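Local structure of uncharacterized N-acetyltransferase D2E76_00625 (Mycobacteroides abscessus, 6YCA) at residues K220-T225 against Y233-T238; H226-V231 against A256-A261. The protein probably transfers an acetyl group from acetyl coenzyme A to amines, as a GCN5-related N-acetyltransferase of the Eis type, but cannot modify aminoglycosides. All coordinates share one frame; numbering follows the deposited sequence.

Contact 1: residues K220-T225 against Y233-T238; sequences KPYVVT and YRPQDT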
loop_
_atom_site.group_PDB
_atom_site.type_symbol
_atom_site.label_atom_id
_atom_site.label_comp_id
_atom_site.label_asym_id
_atom_site.label_seq_id
_atom_site.Cartn_x
_atom_site.Cartn_y
_atom_site.Cartn_z
ATOM N N LYS A 220 -10.433 10.640 25.045
ATOM C CA LYS A 220 -9.740 11.010 26.267
ATOM C C LYS A 220 -8.726 9.939 26.642
ATOM O O LYS A 220 -8.946 8.750 26.387
ATOM C CB LYS A 220 -10.744 11.184 27.403
ATOM C CG LYS A 220 -11.751 12.295 27.141
ATOM C CD LYS A 220 -11.028 13.610 26.858
ATOM C CE LYS A 220 -11.937 14.635 26.231
ATOM N NZ LYS A 220 -11.158 15.827 25.814
ATOM N N PRO A 221 -7.605 10.328 27.240
ATOM C CA PRO A 221 -6.550 9.355 27.528
ATOM C C PRO A 221 -6.784 8.638 28.846
ATOM O O PRO A 221 -7.279 9.199 29.824
ATOM C CB PRO A 221 -5.295 10.236 27.623
ATOM C CG PRO A 221 -5.797 11.608 28.011
ATOM C CD PRO A 221 -7.291 11.660 27.788
ATOM N N TYR A 222 -6.411 7.367 28.858
ATOM C CA TYR A 222 -6.385 6.620 30.099
ATOM C C TYR A 222 -5.137 7.007 30.874
ATOM O O TYR A 222 -4.078 7.255 30.291
ATOM C CB TYR A 222 -6.379 5.122 29.808
ATOM C CG TYR A 222 -7.654 4.648 29.155
ATOM C CD1 TYR A 222 -8.834 4.565 29.877
ATOM C CD2 TYR A 222 -7.681 4.297 27.811
ATOM C CE1 TYR A 222 -10.002 4.145 29.280
ATOM C CE2 TYR A 222 -8.849 3.871 27.210
ATOM C CZ TYR A 222 -10.003 3.797 27.953
ATOM O OH TYR A 222 -11.167 3.377 27.367
ATOM N N VAL A 223 -5.273 7.098 32.193
ATOM C CA VAL A 223 -4.162 7.432 33.074
ATOM C C VAL A 223 -4.102 6.358 34.146
ATOM O O VAL A 223 -5.007 6.257 34.985
ATOM C CB VAL A 223 -4.292 8.826 33.701
ATOM C CG1 VAL A 223 -3.070 9.121 34.561
ATOM C CG2 VAL A 223 -4.450 9.880 32.628
ATOM N N VAL A 224 -3.046 5.559 34.115
ATOM C CA VAL A 224 -2.815 4.497 35.079
ATOM C C VAL A 224 -1.595 4.868 35.904
ATOM O O VAL A 224 -0.581 5.324 35.365
ATOM C CB VAL A 224 -2.640 3.147 34.362
ATOM C CG1 VAL A 224 -2.119 2.095 35.317
ATOM C CG2 VAL A 224 -3.970 2.721 33.753
ATOM N N THR A 225 -1.702 4.689 37.212
ATOM C CA THR A 225 -0.700 5.173 38.138
ATOM C C THR A 225 -0.050 4.017 38.887
ATOM O O THR A 225 -0.599 2.915 38.991
ATOM C CB THR A 225 -1.328 6.160 39.136
ATOM O OG1 THR A 225 -0.299 6.776 39.915
ATOM C CG2 THR A 225 -2.279 5.441 40.062
ATOM N N TYR A 233 -2.179 6.424 27.984
ATOM C CA TYR A 233 -2.332 5.749 26.701
ATOM C C TYR A 233 -3.711 6.020 26.116
ATOM O O TYR A 233 -4.684 6.222 26.845
ATOM C CB TYR A 233 -2.039 4.242 26.783
ATOM C CG TYR A 233 -2.840 3.484 27.819
ATOM C CD1 TYR A 233 -2.400 3.390 29.135
ATOM C CD2 TYR A 233 -4.030 2.856 27.480
ATOM C CE1 TYR A 233 -3.128 2.687 30.084
ATOM C CE2 TYR A 233 -4.762 2.154 28.418
ATOM C CZ TYR A 233 -4.310 2.074 29.718
ATOM O OH TYR A 233 -5.042 1.377 30.651
ATOM N N ARG A 234 -3.783 6.008 24.784
ATOM C CA ARG A 234 -4.995 6.347 24.057
ATOM C C ARG A 234 -5.287 5.310 22.979
ATOM O O ARG A 234 -4.375 4.890 22.256
ATOM C CB ARG A 234 -4.813 7.718 23.389
ATOM C CG ARG A 234 -6.093 8.515 23.213
ATOM C CD ARG A 234 -5.791 9.937 22.753
ATOM N NE ARG A 234 -5.122 10.696 23.810
ATOM C CZ ARG A 234 -5.005 12.022 23.835
ATOM N NH1 ARG A 234 -4.381 12.611 24.844
ATOM N NH2 ARG A 234 -5.516 12.762 22.859
ATOM N N PRO A 235 -6.545 4.897 22.830
ATOM C CA PRO A 235 -6.899 3.996 21.726
ATOM C C PRO A 235 -6.902 4.756 20.408
ATOM O O PRO A 235 -7.219 5.949 20.351
ATOM C CB PRO A 235 -8.305 3.513 22.100
ATOM C CG PRO A 235 -8.868 4.614 22.926
ATOM C CD PRO A 235 -7.701 5.195 23.695
ATOM N N GLN A 236 -6.551 4.050 19.331
ATOM C CA GLN A 236 -6.447 4.686 18.023
ATOM C C GLN A 236 -7.744 4.708 17.224
ATOM O O GLN A 236 -8.584 5.593 17.418
ATOM C CB GLN A 236 -5.319 4.046 17.214
ATOM C CG GLN A 236 -3.956 4.206 17.851
ATOM C CD GLN A 236 -3.513 5.653 17.885
ATOM O OE1 GLN A 236 -3.558 6.311 18.926
ATOM N NE2 GLN A 236 -3.078 6.157 16.737
ATOM N N ASP A 237 -7.901 3.777 16.291
ATOM C CA ASP A 237 -9.023 3.821 15.354
ATOM C C ASP A 237 -10.280 3.280 16.036
ATOM O O ASP A 237 -10.757 2.173 15.773
ATOM C CB ASP A 237 -8.679 3.085 14.068
ATOM C CG ASP A 237 -7.423 3.627 13.415
ATOM O OD1 ASP A 237 -7.356 4.853 13.186
ATOM O OD2 ASP A 237 -6.497 2.833 13.146
ATOM N N THR A 238 -10.829 4.111 16.926
ATOM C CA THR A 238 -11.958 3.691 17.746
ATOM C C THR A 238 -13.199 3.435 16.905
ATOM O O THR A 238 -14.075 2.661 17.313
ATOM C CB THR A 238 -12.248 4.750 18.806
ATOM O OG1 THR A 238 -12.656 5.961 18.163
ATOM C CG2 THR A 238 -11.004 5.018 19.645
#
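The open end of a beta hairpin, strands 222-226 and 229-235 of the second GNAT domain, forms this contact, and one face of it lies against a second subunit. Tyr222 and Tyr233 are an antiparallel hydrogen-bonded pair. Tyr222 N donates its N-H to Tyr233 O over 2.9 Å, nearly along the C=O axis, and Tyr233 N returns a bond of 3.1 Å to Tyr222 O in the carbonyl plane. Both rings come off the same face of the hairpin. Tyr233 has its CG in the crowded position between the backbone N and the carbonyl carbon (chi1 55°), and this swings the ring across toward its partner. Tyr222 CB then sits over that ring, 3.8 Å from its centroid, in a CH-pi contact. The two rings themselves cross obliquely, planes at 33°. Val224 CG2 meets the rim of the Tyr233 ring, 3.8 Å from CE1, while Tyr222 CE2 reaches Pro235 CD at 3.9 Å. Away from the tyrosines, the Arg234 chain bends at chi3 (-68°) and runs alongside Pro221, with NH1 3.6 Å from Pro221 CG; its NH2 makes a salt bridge to Asp217. Tyr222 OH hydrogen-bonds to Val47 O of the second subunit, and Tyr233 OH is shared between His268 NE2 and Arg44 NH2 of that subunit. The two hydroxyls thus tie the hairpin to the second subunit, that of Tyr233 also joins it to helix 259-270, and the cationic Arg44 would probably polarise the Tyr233 hydroxyl.

Contact 2: residues H226-V231 against A256-A261; sequences HPDGYV and AHSDEA
A type I beta turn, His226 to Gly229, closes the hairpin of strands 222-226 and 229-235 and packs on the start of helix 259-270 in the second GNAT domain. Among backbone contacts, Gly229 and Ala256 form an antiparallel non-hydrogen-bonded pair, and His257 N points almost straight down the C=O axis of Asp228 O, 3.0 Å away with an N-H...O angle of 169°. Two side-chain hydrogen bonds form within the segments. With its CG anti to the backbone N (chi1 -176°), His226 turns ND1 back to accept from Asp228 N at 2.9 Å, close to the ring plane, which helps fix the ring's rotation. Ser258, at the N-cap, offers OG to Glu260 N in a weak bond. The polar ends reach elsewhere: Asp228 OD1 makes a salt bridge with Arg193, and His257 NE2 bonds to Ile190 O. In side-chain packing, Asp228 CB touches Ser258 CB at 3.9 Å. A CH-pi contact centres on the imidazole of His226, which lies between Pro227 CD on one face and Ala261 on the other. Ala261 CA stands over the middle of the His226 ring, 3.7 Å from its centroid, and Ala261 CB lies 3.5 Å from His226 ND1.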
loop_
_atom_site.group_PDB
_atom_site.type_symbol
_atom_site.label_atom_id
_atom_site.label_comp_id
_atom_site.label_asym_id
_atom_site.label_seq_id
_atom_site.Cartn_x
_atom_site.Cartn_y
_atom_site.Cartn_z
ATOM N N HIS A 226 1.140 4.298 39.404
ATOM C CA HIS A 226 1.924 3.482 40.312
ATOM C C HIS A 226 2.426 4.403 41.414
ATOM O O HIS A 226 2.497 5.619 41.211
ATOM C CB HIS A 226 3.129 2.879 39.574
ATOM C CG HIS A 226 3.946 1.940 40.409
ATOM N ND1 HIS A 226 4.989 2.367 41.203
ATOM C CD2 HIS A 226 3.874 0.599 40.577
ATOM C CE1 HIS A 226 5.519 1.333 41.828
ATOM N NE2 HIS A 226 4.865 0.247 41.461
ATOM N N PRO A 227 2.721 3.873 42.609
ATOM C CA PRO A 227 3.290 4.732 43.658
ATOM C C PRO A 227 4.511 5.533 43.219
ATOM O O PRO A 227 4.798 6.583 43.801
ATOM C CB PRO A 227 3.633 3.735 44.769
ATOM C CG PRO A 227 2.587 2.689 44.637
ATOM C CD PRO A 227 2.287 2.571 43.153
ATOM N N ASP A 228 5.223 5.080 42.183
ATOM C CA ASP A 228 6.430 5.761 41.729
ATOM C C ASP A 228 6.410 6.053 40.231
ATOM O O ASP A 228 7.466 6.105 39.594
ATOM C CB ASP A 228 7.686 4.981 42.116
ATOM C CG ASP A 228 7.895 4.918 43.619
ATOM O OD1 ASP A 228 7.739 5.958 44.285
ATOM O OD2 ASP A 228 8.219 3.830 44.139
ATOM N N GLY A 229 5.233 6.266 39.653
ATOM C CA GLY A 229 5.156 6.628 38.251
ATOM C C GLY A 229 3.740 6.518 37.729
ATOM O O GLY A 229 2.806 6.178 38.461
ATOM N N TYR A 230 3.597 6.802 36.434
ATOM C CA TYR A 230 2.300 6.726 35.772
ATOM C C TYR A 230 2.492 6.419 34.291
ATOM O O TYR A 230 3.612 6.425 33.771
ATOM C CB TYR A 230 1.476 8.015 35.958
ATOM C CG TYR A 230 2.025 9.227 35.233
ATOM C CD1 TYR A 230 1.724 9.456 33.897
ATOM C CD2 TYR A 230 2.819 10.160 35.891
ATOM C CE1 TYR A 230 2.218 10.562 33.227
ATOM C CE2 TYR A 230 3.315 11.277 35.229
ATOM C CZ TYR A 230 3.010 11.472 33.896
ATOM O OH TYR A 230 3.492 12.575 33.221
ATOM N N VAL A 231 1.376 6.165 33.608
ATOM C CA VAL A 231 1.394 5.915 32.169
ATOM C C VAL A 231 0.080 6.401 31.564
ATOM O O VAL A 231 -0.999 6.112 32.087
ATOM C CB VAL A 231 1.660 4.431 31.828
ATOM C CG1 VAL A 231 0.636 3.532 32.482
ATOM C CG2 VAL A 231 1.666 4.225 30.332
ATOM N N ALA A 256 8.551 6.787 35.023
ATOM C CA ALA A 256 8.801 5.768 36.040
ATOM C C ALA A 256 10.090 6.119 36.767
ATOM O O ALA A 256 11.170 6.071 36.170
ATOM C CB ALA A 256 8.904 4.381 35.409
ATOM N N HIS A 257 9.976 6.438 38.057
ATOM C CA HIS A 257 11.105 6.849 38.883
ATOM C C HIS A 257 11.746 5.686 39.615
ATOM O O HIS A 257 12.619 5.904 40.462
ATOM C CB HIS A 257 10.669 7.908 39.894
ATOM C CG HIS A 257 9.913 9.044 39.285
ATOM N ND1 HIS A 257 10.458 9.869 38.322
ATOM C CD2 HIS A 257 8.660 9.503 39.509
ATOM C CE1 HIS A 257 9.567 10.779 37.974
ATOM N NE2 HIS A 257 8.469 10.581 38.680
ATOM N N SER A 258 11.336 4.461 39.304
ATOM C CA SER A 258 11.819 3.277 39.986
ATOM C C SER A 258 11.776 2.126 38.997
ATOM O O SER A 258 10.956 2.119 38.076
ATOM C CB SER A 258 10.901 2.968 41.173
ATOM O OG SER A 258 11.172 1.701 41.730
ATOM N N ASP A 259 12.679 1.158 39.178
ATOM C CA ASP A 259 12.644 -0.033 38.332
ATOM C C ASP A 259 11.325 -0.778 38.492
ATOM O O ASP A 259 10.757 -1.273 37.510
ATOM C CB ASP A 259 13.836 -0.944 38.634
ATOM C CG ASP A 259 15.150 -0.383 38.115
ATOM O OD1 ASP A 259 15.117 0.582 37.323
ATOM O OD2 ASP A 259 16.216 -0.905 38.506
ATOM N N GLU A 260 10.814 -0.853 39.724
ATOM C CA GLU A 260 9.537 -1.518 39.961
ATOM C C GLU A 260 8.397 -0.780 39.274
ATOM O O GLU A 260 7.507 -1.407 38.691
ATOM C CB GLU A 260 9.281 -1.670 41.462
ATOM C CG GLU A 260 10.206 -2.660 42.171
ATOM C CD GLU A 260 11.644 -2.163 42.333
ATOM O OE1 GLU A 260 11.888 -0.942 42.206
ATOM O OE2 GLU A 260 12.535 -3.007 42.590
ATOM N N ALA A 261 8.424 0.553 39.304
ATOM C CA ALA A 261 7.390 1.318 38.615
ATOM C C ALA A 261 7.435 1.070 37.112
ATOM O O ALA A 261 6.387 0.973 36.464
ATOM C CB ALA A 261 7.553 2.806 38.917
#

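Overall arrangement
Contacts 1 and 2 are two ends of one hairpin: contact 1 joins its strands where they open, contact 2 seats the turn that connects them on helix 259-270. Their centres are 18 Å apart, and a probable hydrogen bond of 2.8 Å from Val231 N to Val224 O ties the segments together midway. The same helix serves both through His268. The side chain of Tyr222 is about 10 Å from a bound acetyl coenzyme A, probably that of the second subunit, whose Arg44 and Val47 touch this hairpin while the cofactor pocket spans residues 42 to 145. Contact 2 joins the turn to the end of strand 248-256 and the first turn of helix 259-270, with Arg384 of the third subunit packing on Ala256.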